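Local coordinates for putative oxidoreductase yhhX (Escherichia coli K-12, PDB 3F4L), which probably acts as an NADP-dependent oxidoreductase of the Gfo/Idh/MocA family, perhaps oxidising scyllo-inositol, at residues V149-D154 and Y233-V238; D208-Q213 and V223-L228; G243-Y248 and G275-V280. All coordinates share one frame; numbering follows the deposited sequence.

All three interactions pair antiparallel strands of one mixed sheet in the C-terminal alpha/beta domain. Interactions 1 and 2 are neighbours: interaction 2 is nested inside the chain loop that interaction 1 closes, and strands 146-152 and 219-225 run side by side. Interaction 1 meets interaction 3 through strands 236-240 and 243-247, whereas interactions 2 and 3 are about 12 Å apart at their nearest atoms. All are largely buried; the centre of interaction 3 lies about 24 Å from the chain centre, against about 16 Å for the others. Their chemistry differs: an aromatic stack and lysine-to-carbonyl bond in interaction 1, a salt bridge in interaction 2, mainly apolar contacts in interaction 3. Each reaches the second subunit.

Interaction 1: residues V149-D154 and Y233-V238; sequences VESHFD and YPKFIV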
ATOM      1  N   VAL A 149      -3.256   4.249   7.852  1.00 14.64           N
ATOM      2  CA  VAL A 149      -3.983   5.233   7.065  1.00 15.02           C
ATOM      3  C   VAL A 149      -3.368   5.150   5.675  1.00 14.83           C
ATOM      4  O   VAL A 149      -2.147   5.033   5.529  1.00 13.07           O
ATOM      5  CB  VAL A 149      -3.808   6.668   7.651  1.00 16.35           C
ATOM      6  CG1 VAL A 149      -4.460   7.718   6.728  1.00 15.20           C
ATOM      7  CG2 VAL A 149      -4.450   6.745   9.026  1.00 16.87           C
ATOM      8  N   GLU A 150      -4.211   5.172   4.650  1.00 14.30           N
ATOM      9  CA  GLU A 150      -3.720   5.098   3.288  1.00 15.34           C
ATOM     10  C   GLU A 150      -4.449   6.153   2.466  1.00 15.84           C
ATOM     11  O   GLU A 150      -5.678   6.191   2.445  1.00 15.99           O
ATOM     12  CB  GLU A 150      -3.975   3.702   2.721  1.00 19.68           C
ATOM     13  CG  GLU A 150      -3.184   3.360   1.461  1.00 27.05           C
ATOM     14  CD  GLU A 150      -3.351   1.895   1.049  1.00 31.37           C
ATOM     15  OE1 GLU A 150      -3.206   1.002   1.913  1.00 33.48           O
ATOM     16  OE2 GLU A 150      -3.623   1.634  -0.143  1.00 35.25           O
ATOM     17  N   SER A 151      -3.681   7.016   1.811  1.00 15.77           N
ATOM     18  CA  SER A 151      -4.227   8.083   0.982  1.00 16.92           C
ATOM     19  C   SER A 151      -3.768   7.933  -0.470  1.00 17.29           C
ATOM     20  O   SER A 151      -2.578   7.743  -0.738  1.00 17.22           O
ATOM     21  CB  SER A 151      -3.775   9.437   1.525  1.00 17.42           C
ATOM     22  OG  SER A 151      -4.151  10.483   0.654  1.00 20.52           O
ATOM     23  N   HIS A 152      -4.713   8.025  -1.402  1.00 16.49           N
ATOM     24  CA  HIS A 152      -4.409   7.906  -2.821  1.00 17.61           C
ATOM     25  C   HIS A 152      -4.848   9.154  -3.578  1.00 18.49           C
ATOM     26  O   HIS A 152      -5.891   9.733  -3.297  1.00 21.39           O
ATOM     27  CB  HIS A 152      -5.122   6.695  -3.444  1.00 15.97           C
ATOM     28  CG  HIS A 152      -4.444   5.381  -3.201  1.00 15.42           C
ATOM     29  ND1 HIS A 152      -4.629   4.641  -2.051  1.00 15.47           N
ATOM     30  CD2 HIS A 152      -3.593   4.665  -3.974  1.00 16.07           C
ATOM     31  CE1 HIS A 152      -3.923   3.526  -2.128  1.00 13.61           C
ATOM     32  NE2 HIS A 152      -3.284   3.517  -3.286  1.00 15.33           N
ATOM     33  N   PHE A 153      -4.029   9.572  -4.528  1.00 17.30           N
ATOM     34  CA  PHE A 153      -4.353  10.711  -5.375  1.00 18.92           C
ATOM     35  C   PHE A 153      -3.776  10.245  -6.703  1.00 17.81           C
ATOM     36  O   PHE A 153      -2.632  10.529  -7.020  1.00 17.53           O
ATOM     37  CB  PHE A 153      -3.654  11.984  -4.886  1.00 21.40           C
ATOM     38  CG  PHE A 153      -4.289  13.249  -5.394  1.00 22.39           C
ATOM     39  CD1 PHE A 153      -4.190  13.599  -6.734  1.00 23.36           C
ATOM     40  CD2 PHE A 153      -5.027  14.066  -4.539  1.00 24.69           C
ATOM     41  CE1 PHE A 153      -4.819  14.744  -7.222  1.00 24.83           C
ATOM     42  CE2 PHE A 153      -5.660  15.215  -5.012  1.00 23.03           C
ATOM     43  CZ  PHE A 153      -5.556  15.554  -6.361  1.00 26.96           C
ATOM     44  N   ASP A 154      -4.579   9.508  -7.464  1.00 17.29           N
ATOM     45  CA  ASP A 154      -4.119   8.947  -8.728  1.00 19.69           C
ATOM     46  C   ASP A 154      -4.858   9.423  -9.977  1.00 20.09           C
ATOM     47  O   ASP A 154      -5.886  10.088  -9.894  1.00 20.64           O
ATOM     48  CB  ASP A 154      -4.223   7.423  -8.673  1.00 21.22           C
ATOM     49  CG  ASP A 154      -3.587   6.833  -7.431  1.00 23.91           C
ATOM     50  OD1 ASP A 154      -2.422   7.165  -7.136  1.00 24.00           O
ATOM     51  OD2 ASP A 154      -4.255   6.023  -6.757  1.00 24.09           O
ATOM     52  N   TYR A 233      -8.258   3.263  -6.535  1.00 17.40           N
ATOM     53  CA  TYR A 233      -8.213   2.705  -5.193  1.00 16.83           C
ATOM     54  C   TYR A 233      -9.194   3.579  -4.413  1.00 16.39           C
ATOM     55  O   TYR A 233      -9.726   4.560  -4.936  1.00 11.61           O
ATOM     56  CB  TYR A 233      -6.843   2.931  -4.520  1.00 16.48           C
ATOM     57  CG  TYR A 233      -5.641   2.223  -5.102  1.00 16.36           C
ATOM     58  CD1 TYR A 233      -4.993   2.706  -6.243  1.00 14.24           C
ATOM     59  CD2 TYR A 233      -5.117   1.091  -4.474  1.00 16.59           C
ATOM     60  CE1 TYR A 233      -3.846   2.079  -6.737  1.00 16.00           C
ATOM     61  CE2 TYR A 233      -3.979   0.459  -4.960  1.00 16.66           C
ATOM     62  CZ  TYR A 233      -3.347   0.956  -6.085  1.00 17.01           C
ATOM     63  OH  TYR A 233      -2.207   0.326  -6.538  1.00 18.75           O
ATOM     64  N   PRO A 234      -9.473   3.211  -3.158  1.00 16.74           N
ATOM     65  CA  PRO A 234     -10.383   4.068  -2.396  1.00 15.29           C
ATOM     66  C   PRO A 234      -9.550   5.347  -2.200  1.00 15.39           C
ATOM     67  O   PRO A 234      -8.315   5.280  -2.266  1.00 14.62           O
ATOM     68  CB  PRO A 234     -10.550   3.307  -1.086  1.00 14.14           C
ATOM     69  CG  PRO A 234     -10.459   1.879  -1.517  1.00 15.55           C
ATOM     70  CD  PRO A 234      -9.333   1.882  -2.531  1.00 14.97           C
ATOM     71  N   LYS A 235     -10.199   6.489  -1.968  1.00 16.34           N
ATOM     72  CA  LYS A 235      -9.481   7.746  -1.743  1.00 16.07           C
ATOM     73  C   LYS A 235      -8.747   7.689  -0.387  1.00 16.20           C
ATOM     74  O   LYS A 235      -7.614   8.158  -0.256  1.00 15.37           O
ATOM     75  CB  LYS A 235     -10.460   8.926  -1.751  1.00 15.50           C
ATOM     76  CG  LYS A 235      -9.800  10.274  -1.468  1.00 14.70           C
ATOM     77  CD  LYS A 235      -8.924  10.737  -2.630  1.00 13.60           C
ATOM     78  CE  LYS A 235      -7.950  11.840  -2.194  1.00 11.78           C
ATOM     79  NZ  LYS A 235      -6.960  11.306  -1.206  1.00 16.01           N
ATOM     80  N   PHE A 236      -9.413   7.129   0.619  1.00 13.76           N
ATOM     81  CA  PHE A 236      -8.813   6.969   1.947  1.00 13.66           C
ATOM     82  C   PHE A 236      -9.191   5.624   2.535  1.00 14.11           C
ATOM     83  O   PHE A 236     -10.308   5.121   2.329  1.00 13.51           O
ATOM     84  CB  PHE A 236      -9.288   8.034   2.947  1.00 13.50           C
ATOM     85  CG  PHE A 236      -8.720   9.404   2.714  1.00 14.73           C
ATOM     86  CD1 PHE A 236      -9.473  10.382   2.066  1.00 12.99           C
ATOM     87  CD2 PHE A 236      -7.432   9.715   3.139  1.00 14.69           C
ATOM     88  CE1 PHE A 236      -8.948  11.655   1.840  1.00 15.92           C
ATOM     89  CE2 PHE A 236      -6.898  10.985   2.921  1.00 16.40           C
ATOM     90  CZ  PHE A 236      -7.655  11.956   2.272  1.00 15.36           C
ATOM     91  N   ILE A 237      -8.254   5.058   3.286  1.00 13.26           N
ATOM     92  CA  ILE A 237      -8.462   3.793   3.976  1.00 14.10           C
ATOM     93  C   ILE A 237      -7.889   4.038   5.364  1.00 14.02           C
ATOM     94  O   ILE A 237      -6.797   4.584   5.488  1.00 11.95           O
ATOM     95  CB  ILE A 237      -7.668   2.633   3.343  1.00 15.24           C
ATOM     96  CG1 ILE A 237      -8.164   2.353   1.926  1.00 15.83           C
ATOM     97  CG2 ILE A 237      -7.828   1.374   4.201  1.00 16.05           C
ATOM     98  CD1 ILE A 237      -7.411   1.231   1.251  1.00 15.49           C
ATOM     99  N   VAL A 238      -8.630   3.667   6.402  1.00 13.05           N
ATOM    100  CA  VAL A 238      -8.152   3.831   7.776  1.00 15.05           C
ATOM    101  C   VAL A 238      -8.483   2.544   8.524  1.00 14.53           C
ATOM    102  O   VAL A 238      -9.625   2.083   8.493  1.00 17.19           O
ATOM    103  CB  VAL A 238      -8.858   4.993   8.514  1.00 15.85           C
ATOM    104  CG1 VAL A 238      -8.307   5.106   9.941  1.00 18.14           C
ATOM    105  CG2 VAL A 238      -8.658   6.296   7.768  1.00 16.28           C
TER
HETATM  106  O   HOH W   1      -5.614  13.405  -0.532  1.00 21.95           O
HETATM  107  O   HOH W   2      -6.895   5.644  -7.178  1.00 14.07           O
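Residues 149-152 and 236-238, on strands 146-152 and 236-240, pair antiparallel at 176° in the open-faced sheet of the Gfo/Idh/MocA C-terminal domain. Tyr233, just ahead of the strand, lays its ring over one face of the His152 ring in an offset stack, planes 16° apart and centroids 3.9 Å apart, while its CB sits almost on the normal of the imidazole as a CH-pi contact. The Tyr233 ring also meets His239 of the second subunit, which places the stack at the dimer interface. A water joins Tyr233 N to Asp154 OD2. Lys235 and Phe236 both face Lys247, a classic beta bulge, and Lys235 O still accepts from His152 N (3.1 Å). The Lys235 side chain starts with CG anti to the backbone N and bends at chi2 and chi4, turning back to the first strand, where NZ hydrogen-bonds His152 O at 2.8 Å, above the carbonyl plane. The Phe236 ring brings CE2 to 3.6 Å from Ser151 OG, beneath helices 129-140 and 171-187. Ile237 trades two backbone bonds with Glu150, and their CB atoms lie 3.9 Å apart on the dimer side; Val238 packs CG1 4.3 Å from Val149 CG2.

Interaction 2: residues D208-Q213 and V223-L228; sequences DTFEAQ and VKTSHL
The backbones of Thr209-Gln213 and Val223-Thr225 run antiparallel at 175°, 4.6 Å apart at their axes, with Phe210-Thr225 and Ala212-Val223 as the hydrogen-bonded pairs and Glu211-Lys224 as the non-hydrogen-bonded pair between them. This is a beta hairpin, made of strands 209-216 and 219-225. Phe210 takes the crowded rotamer, CG between N and the carbonyl carbon (chi1 73°), which swings its ring across the partner strand with one face over Thr225 N. The fit is tight: Phe210 CZ comes within 3.1 Å of Thr225 CG2, and CE1 within 3.2 Å of Thr225 OG1, a buried hydroxyl with no hydrogen-bond partner in the model. Val223 CG1 meets the same ring at its edge, 3.9 Å from CE2. On the other face of the sheet, Glu211 and Lys224 lie side by side, and Lys224 NZ makes a salt bridge to Glu211 OE1 at 2.9 Å, from above the carboxylate plane. Glu211 OE1 also forms one with Lys220, and Lys224 NZ one with Glu148, both of the second subunit. Past the strand, His227 ND1 donates in its ring plane to a lone pair of Asp208 O (2.9 Å), and a water bridges His227 N to Thr209 OG1. Ser226 OG accepts from Leu228 N in an ST turn. Helix 171-187 covers the Phe210 side, where Phe172 meets that ring, and strands 192-198 and 146-152 flank the hairpin in the sheet.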
ATOM      1  N   ASP A 208       6.714  10.738 -11.542  1.00 18.46           N
ATOM      2  CA  ASP A 208       5.270  10.848 -11.750  1.00 20.43           C
ATOM      3  C   ASP A 208       4.570   9.787 -10.915  1.00 20.43           C
ATOM      4  O   ASP A 208       3.365   9.570 -11.037  1.00 20.66           O
ATOM      5  CB  ASP A 208       4.911  10.635 -13.226  1.00 20.73           C
ATOM      6  CG  ASP A 208       5.317   9.261 -13.739  1.00 23.53           C
ATOM      7  OD1 ASP A 208       5.735   8.400 -12.931  1.00 21.13           O
ATOM      8  OD2 ASP A 208       5.213   9.042 -14.963  1.00 20.61           O
ATOM      9  N   THR A 209       5.346   9.137 -10.061  1.00 20.28           N
ATOM     10  CA  THR A 209       4.848   8.064  -9.217  1.00 19.41           C
ATOM     11  C   THR A 209       5.572   8.111  -7.878  1.00 18.99           C
ATOM     12  O   THR A 209       6.795   8.238  -7.842  1.00 18.68           O
ATOM     13  CB  THR A 209       5.152   6.705  -9.866  1.00 21.29           C
ATOM     14  OG1 THR A 209       4.717   6.730 -11.230  1.00 18.35           O
ATOM     15  CG2 THR A 209       4.456   5.573  -9.114  1.00 19.62           C
ATOM     16  N   PHE A 210       4.826   8.020  -6.783  1.00 15.14           N
ATOM     17  CA  PHE A 210       5.457   8.027  -5.479  1.00 15.92           C
ATOM     18  C   PHE A 210       4.597   7.420  -4.395  1.00 15.02           C
ATOM     19  O   PHE A 210       3.375   7.346  -4.513  1.00 14.89           O
ATOM     20  CB  PHE A 210       5.858   9.452  -5.063  1.00 15.86           C
ATOM     21  CG  PHE A 210       4.702  10.337  -4.679  1.00 14.18           C
ATOM     22  CD1 PHE A 210       4.165  11.242  -5.588  1.00 15.36           C
ATOM     23  CD2 PHE A 210       4.153  10.273  -3.404  1.00 17.78           C
ATOM     24  CE1 PHE A 210       3.102  12.066  -5.232  1.00 16.80           C
ATOM     25  CE2 PHE A 210       3.086  11.094  -3.039  1.00 15.97           C
ATOM     26  CZ  PHE A 210       2.561  11.990  -3.950  1.00 17.75           C
ATOM     27  N   GLU A 211       5.267   6.968  -3.344  1.00 15.95           N
ATOM     28  CA  GLU A 211       4.606   6.423  -2.174  1.00 16.10           C
ATOM     29  C   GLU A 211       5.494   6.789  -0.998  1.00 17.52           C
ATOM     30  O   GLU A 211       6.660   6.398  -0.942  1.00 18.19           O
ATOM     31  CB  GLU A 211       4.461   4.902  -2.239  1.00 21.00           C
ATOM     32  CG  GLU A 211       3.727   4.353  -1.009  1.00 21.46           C
ATOM     33  CD  GLU A 211       3.551   2.846  -1.021  1.00 29.30           C
ATOM     34  OE1 GLU A 211       3.326   2.271  -2.111  1.00 31.17           O
ATOM     35  OE2 GLU A 211       3.615   2.236   0.073  1.00 30.68           O
ATOM     36  N   ALA A 212       4.953   7.579  -0.083  1.00 17.08           N
ATOM     37  CA  ALA A 212       5.690   7.978   1.098  1.00 17.96           C
ATOM     38  C   ALA A 212       4.990   7.329   2.275  1.00 18.08           C
ATOM     39  O   ALA A 212       3.764   7.343   2.363  1.00 18.70           O
ATOM     40  CB  ALA A 212       5.686   9.493   1.247  1.00 15.39           C
ATOM     41  N   GLN A 213       5.776   6.739   3.163  1.00 17.56           N
ATOM     42  CA  GLN A 213       5.239   6.080   4.341  1.00 17.70           C
ATOM     43  C   GLN A 213       5.766   6.805   5.562  1.00 16.25           C
ATOM     44  O   GLN A 213       6.975   6.848   5.798  1.00 18.29           O
ATOM     45  CB  GLN A 213       5.665   4.615   4.367  1.00 19.71           C
ATOM     46  CG  GLN A 213       5.195   3.850   3.136  1.00 24.31           C
ATOM     47  CD  GLN A 213       5.415   2.353   3.235  1.00 28.01           C
ATOM     48  OE1 GLN A 213       4.959   1.598   2.376  1.00 28.92           O
ATOM     49  NE2 GLN A 213       6.112   1.915   4.279  1.00 25.64           N
ATOM     50  N   VAL A 223       0.985   7.646   1.781  1.00 17.42           N
ATOM     51  CA  VAL A 223       0.514   8.641   0.826  1.00 20.76           C
ATOM     52  C   VAL A 223       1.107   8.249  -0.518  1.00 21.67           C
ATOM     53  O   VAL A 223       2.321   8.093  -0.643  1.00 19.44           O
ATOM     54  CB  VAL A 223       1.007  10.051   1.173  1.00 21.88           C
ATOM     55  CG1 VAL A 223       0.652  10.987   0.065  1.00 24.31           C
ATOM     56  CG2 VAL A 223       0.394  10.521   2.492  1.00 25.80           C
ATOM     57  N   LYS A 224       0.267   8.086  -1.529  1.00 21.72           N
ATOM     58  CA  LYS A 224       0.798   7.696  -2.818  1.00 21.65           C
ATOM     59  C   LYS A 224      -0.022   8.158  -4.003  1.00 20.91           C
ATOM     60  O   LYS A 224      -1.232   8.376  -3.903  1.00 19.75           O
ATOM     61  CB  LYS A 224       0.978   6.177  -2.865  1.00 23.10           C
ATOM     62  CG  LYS A 224      -0.285   5.393  -2.569  1.00 26.67           C
ATOM     63  CD  LYS A 224       0.005   3.910  -2.354  1.00 27.61           C
ATOM     64  CE  LYS A 224       0.488   3.233  -3.628  1.00 28.96           C
ATOM     65  NZ  LYS A 224       0.792   1.791  -3.397  1.00 31.09           N
ATOM     66  N   THR A 225       0.668   8.334  -5.124  1.00 21.85           N
ATOM     67  CA  THR A 225       0.024   8.743  -6.363  1.00 22.37           C
ATOM     68  C   THR A 225       0.739   8.102  -7.536  1.00 20.89           C
ATOM     69  O   THR A 225       1.929   7.797  -7.477  1.00 18.96           O
ATOM     70  CB  THR A 225       0.033  10.279  -6.599  1.00 24.23           C
ATOM     71  OG1 THR A 225       1.207  10.649  -7.328  1.00 33.29           O
ATOM     72  CG2 THR A 225      -0.036  11.035  -5.302  1.00 24.83           C
ATOM     73  N   SER A 226      -0.007   7.905  -8.609  1.00 19.14           N
ATOM     74  CA  SER A 226       0.535   7.319  -9.819  1.00 19.18           C
ATOM     75  C   SER A 226      -0.338   7.833 -10.941  1.00 17.33           C
ATOM     76  O   SER A 226      -1.511   8.132 -10.718  1.00 17.68           O
ATOM     77  CB  SER A 226       0.448   5.792  -9.757  1.00 17.31           C
ATOM     78  OG  SER A 226       0.789   5.211 -11.003  1.00 22.41           O
ATOM     79  N   HIS A 227       0.234   7.973 -12.134  1.00 16.45           N
ATOM     80  CA  HIS A 227      -0.546   8.421 -13.283  1.00 18.52           C
ATOM     81  C   HIS A 227      -0.930   7.198 -14.106  1.00 18.40           C
ATOM     82  O   HIS A 227      -1.346   7.323 -15.258  1.00 18.50           O
ATOM     83  CB  HIS A 227       0.265   9.390 -14.157  1.00 21.25           C
ATOM     84  CG  HIS A 227       0.476  10.737 -13.533  1.00 24.41           C
ATOM     85  ND1 HIS A 227       1.266  10.927 -12.418  1.00 24.86           N
ATOM     86  CD2 HIS A 227      -0.010  11.956 -13.863  1.00 24.46           C
ATOM     87  CE1 HIS A 227       1.257  12.206 -12.090  1.00 27.29           C
ATOM     88  NE2 HIS A 227       0.491  12.853 -12.951  1.00 26.63           N
ATOM     89  N   LEU A 228      -0.788   6.010 -13.515  1.00 16.72           N
ATOM     90  CA  LEU A 228      -1.115   4.776 -14.226  1.00 18.36           C
ATOM     91  C   LEU A 228      -2.034   3.863 -13.416  1.00 16.58           C
ATOM     92  O   LEU A 228      -1.676   2.737 -13.094  1.00 16.81           O
ATOM     93  CB  LEU A 228       0.178   4.040 -14.591  1.00 18.41           C
ATOM     94  CG  LEU A 228       1.101   4.785 -15.562  1.00 18.53           C
ATOM     95  CD1 LEU A 228       2.425   4.047 -15.676  1.00 21.91           C
ATOM     96  CD2 LEU A 228       0.414   4.904 -16.932  1.00 17.76           C
TER
HETATM   97  O   HOH W   3       2.734   6.994 -12.901  1.00 25.06           O

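Interaction 3: residues G243-Y248 and G275-V280; sequences GSFIKY and GVLEYV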
ATOM      1  N   GLY A 243     -11.935  -1.415  14.126  1.00 17.54           N
ATOM      2  CA  GLY A 243     -12.654  -1.348  12.863  1.00 16.84           C
ATOM      3  C   GLY A 243     -11.948  -0.651  11.716  1.00 16.11           C
ATOM      4  O   GLY A 243     -10.766  -0.326  11.801  1.00 15.87           O
ATOM      5  N   SER A 244     -12.690  -0.416  10.641  1.00 15.83           N
ATOM      6  CA  SER A 244     -12.145   0.227   9.453  1.00 17.29           C
ATOM      7  C   SER A 244     -13.095   1.268   8.862  1.00 15.17           C
ATOM      8  O   SER A 244     -14.302   1.253   9.111  1.00 12.14           O
ATOM      9  CB  SER A 244     -11.854  -0.828   8.371  1.00 18.82           C
ATOM     10  OG  SER A 244     -11.035  -1.877   8.857  1.00 18.03           O
ATOM     11  N   PHE A 245     -12.517   2.160   8.069  1.00 14.38           N
ATOM     12  CA  PHE A 245     -13.237   3.208   7.361  1.00 13.40           C
ATOM     13  C   PHE A 245     -12.687   3.191   5.942  1.00 14.75           C
ATOM     14  O   PHE A 245     -11.472   3.112   5.747  1.00 12.44           O
ATOM     15  CB  PHE A 245     -12.966   4.582   7.986  1.00 12.08           C
ATOM     16  CG  PHE A 245     -13.360   5.745   7.105  1.00 14.00           C
ATOM     17  CD1 PHE A 245     -14.640   6.288   7.166  1.00 15.21           C
ATOM     18  CD2 PHE A 245     -12.440   6.303   6.223  1.00 12.76           C
ATOM     19  CE1 PHE A 245     -14.997   7.383   6.359  1.00 16.53           C
ATOM     20  CE2 PHE A 245     -12.779   7.391   5.413  1.00 14.77           C
ATOM     21  CZ  PHE A 245     -14.062   7.937   5.480  1.00 14.68           C
ATOM     22  N   ILE A 246     -13.578   3.269   4.962  1.00 12.41           N
ATOM     23  CA  ILE A 246     -13.203   3.276   3.560  1.00 13.51           C
ATOM     24  C   ILE A 246     -13.992   4.379   2.854  1.00 14.96           C
ATOM     25  O   ILE A 246     -15.185   4.570   3.106  1.00 15.78           O
ATOM     26  CB  ILE A 246     -13.521   1.920   2.884  1.00 18.05           C
ATOM     27  CG1 ILE A 246     -12.820   0.780   3.629  1.00 18.04           C
ATOM     28  CG2 ILE A 246     -13.033   1.928   1.452  1.00 17.19           C
ATOM     29  CD1 ILE A 246     -11.308   0.865   3.599  1.00 17.93           C
ATOM     30  N   LYS A 247     -13.319   5.109   1.978  1.00 14.26           N
ATOM     31  CA  LYS A 247     -13.966   6.195   1.254  1.00 15.92           C
ATOM     32  C   LYS A 247     -13.495   6.229  -0.187  1.00 16.32           C
ATOM     33  O   LYS A 247     -12.309   6.442  -0.456  1.00 15.35           O
ATOM     34  CB  LYS A 247     -13.649   7.538   1.941  1.00 14.99           C
ATOM     35  CG  LYS A 247     -14.136   8.811   1.229  1.00 17.06           C
ATOM     36  CD  LYS A 247     -15.650   8.917   1.222  1.00 18.62           C
ATOM     37  CE  LYS A 247     -16.130  10.280   0.719  1.00 20.01           C
ATOM     38  NZ  LYS A 247     -15.702  10.606  -0.676  1.00 20.26           N
ATOM     39  N   TYR A 248     -14.416   5.978  -1.113  1.00 17.37           N
ATOM     40  CA  TYR A 248     -14.088   6.071  -2.527  1.00 20.06           C
ATOM     41  C   TYR A 248     -14.545   7.459  -2.950  1.00 20.68           C
ATOM     42  O   TYR A 248     -15.536   7.971  -2.431  1.00 23.77           O
ATOM     43  CB  TYR A 248     -14.849   5.043  -3.363  1.00 21.56           C
ATOM     44  CG  TYR A 248     -14.314   3.643  -3.271  1.00 21.72           C
ATOM     45  CD1 TYR A 248     -14.628   2.829  -2.188  1.00 23.52           C
ATOM     46  CD2 TYR A 248     -13.487   3.128  -4.268  1.00 23.69           C
ATOM     47  CE1 TYR A 248     -14.133   1.535  -2.098  1.00 24.68           C
ATOM     48  CE2 TYR A 248     -12.984   1.835  -4.188  1.00 25.35           C
ATOM     49  CZ  TYR A 248     -13.313   1.044  -3.099  1.00 25.87           C
ATOM     50  OH  TYR A 248     -12.823  -0.239  -3.006  1.00 25.96           O
ATOM     51  N   GLY A 275     -18.809   7.578   2.987  1.00 24.44           N
ATOM     52  CA  GLY A 275     -17.726   6.927   3.695  1.00 23.97           C
ATOM     53  C   GLY A 275     -18.334   5.697   4.340  1.00 23.95           C
ATOM     54  O   GLY A 275     -19.445   5.759   4.875  1.00 25.74           O
ATOM     55  N   VAL A 276     -17.637   4.570   4.279  1.00 23.22           N
ATOM     56  CA  VAL A 276     -18.171   3.358   4.877  1.00 22.67           C
ATOM     57  C   VAL A 276     -17.354   3.012   6.102  1.00 23.74           C
ATOM     58  O   VAL A 276     -16.121   3.078   6.094  1.00 23.36           O
ATOM     59  CB  VAL A 276     -18.163   2.180   3.879  1.00 23.70           C
ATOM     60  CG1 VAL A 276     -18.679   0.918   4.549  1.00 23.95           C
ATOM     61  CG2 VAL A 276     -19.048   2.519   2.684  1.00 23.58           C
ATOM     62  N   LEU A 277     -18.063   2.648   7.157  1.00 22.29           N
ATOM     63  CA  LEU A 277     -17.448   2.308   8.420  1.00 22.22           C
ATOM     64  C   LEU A 277     -17.968   0.947   8.885  1.00 21.18           C
ATOM     65  O   LEU A 277     -19.136   0.603   8.683  1.00 20.53           O
ATOM     66  CB  LEU A 277     -17.810   3.399   9.434  1.00 24.37           C
ATOM     67  CG  LEU A 277     -17.097   3.623  10.763  1.00 29.27           C
ATOM     68  CD1 LEU A 277     -15.630   3.948  10.546  1.00 29.42           C
ATOM     69  CD2 LEU A 277     -17.783   4.785  11.479  1.00 28.67           C
ATOM     70  N   GLU A 278     -17.082   0.161   9.481  1.00 21.45           N
ATOM     71  CA  GLU A 278     -17.453  -1.138  10.021  1.00 19.68           C
ATOM     72  C   GLU A 278     -16.573  -1.312  11.236  1.00 19.96           C
ATOM     73  O   GLU A 278     -15.350  -1.395  11.118  1.00 17.98           O
ATOM     74  CB  GLU A 278     -17.198  -2.275   9.023  1.00 20.40           C
ATOM     75  CG  GLU A 278     -17.799  -3.594   9.495  1.00 21.54           C
ATOM     76  CD  GLU A 278     -17.725  -4.711   8.466  1.00 24.13           C
ATOM     77  OE1 GLU A 278     -18.110  -4.487   7.299  1.00 24.05           O
ATOM     78  OE2 GLU A 278     -17.294  -5.825   8.834  1.00 24.16           O
ATOM     79  N   TYR A 279     -17.195  -1.345  12.408  1.00 20.29           N
ATOM     80  CA  TYR A 279     -16.447  -1.482  13.645  1.00 20.60           C
ATOM     81  C   TYR A 279     -17.172  -2.348  14.667  1.00 20.04           C
ATOM     82  O   TYR A 279     -18.366  -2.656  14.522  1.00 19.83           O
ATOM     83  CB  TYR A 279     -16.182  -0.101  14.249  1.00 21.25           C
ATOM     84  CG  TYR A 279     -17.447   0.650  14.622  1.00 24.68           C
ATOM     85  CD1 TYR A 279     -18.187   1.329  13.658  1.00 22.94           C
ATOM     86  CD2 TYR A 279     -17.904   0.672  15.942  1.00 23.48           C
ATOM     87  CE1 TYR A 279     -19.348   2.012  13.991  1.00 25.59           C
ATOM     88  CE2 TYR A 279     -19.068   1.354  16.288  1.00 25.94           C
ATOM     89  CZ  TYR A 279     -19.783   2.023  15.307  1.00 26.67           C
ATOM     90  OH  TYR A 279     -20.919   2.720  15.634  1.00 27.91           O
ATOM     91  N   VAL A 280     -16.434  -2.738  15.699  1.00 18.30           N
ATOM     92  CA  VAL A 280     -16.979  -3.563  16.772  1.00 17.60           C
ATOM     93  C   VAL A 280     -17.298  -2.625  17.939  1.00 19.60           C
ATOM     94  O   VAL A 280     -16.398  -1.971  18.464  1.00 15.70           O
ATOM     95  CB  VAL A 280     -15.938  -4.616  17.221  1.00 18.72           C
ATOM     96  CG1 VAL A 280     -16.530  -5.529  18.284  1.00 18.56           C
ATOM     97  CG2 VAL A 280     -15.456  -5.425  16.015  1.00 16.48           C
TER
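Phe245 leans from the middle of strand 243-247 along strand 275-280, meeting it with CB, CG and the CD1-CE1-CZ side of its ring. Its CB packs 3.7 Å from Leu277 CD1, which lies at the edge of the aromatic ring. With chi1 at 164°, CG is anti to the backbone N and the ring leans toward the start of the partner strand. CD1 passes 3.7 Å from Val276 O, the carbonyl that also accepts from Ile246 N. Farther out, CE1 lies 3.8 Å from Gly275 CA, and the tip, CZ, is 4.2 Å from the same atom; having no CB, Gly275 lets the ring come this near the backbone. Leu277 also brings CD1 to 3.3 Å from Ser244 O. The two strands are antiparallel neighbours near one edge of the mixed sheet of the alpha/beta domain; the segments run antiparallel at 167°. Two hydrogen-bonded pairs, Ser244-Glu278 and Ile246-Val276, hold them together, the straightest bond being Val276 N to Ile246 O (2.7 Å, 177°). Between them, Phe245 and Leu277 form a non-hydrogen-bonded pair, and Phe245 CA makes a CA-H...O contact with Val276 O. Helix 129-140 covers the Phe245 face through Thr133, Ala134 and Ala137. Ser244, Ile246, Val276 and Glu278 occupy the opposite face, which borders the second subunit: Glu278 OE2 makes a salt bridge with Lys230 of that subunit, and Ile246 packs on its Ile231. Ser244 OG is bonded to His239 of its own chain. Lys247 bends at chi2, laying CD 3.8 Å from Gly275 CA, and again at chi4, so that NZ is held by Gly249 O, Ser273 OG and Tyr248 O.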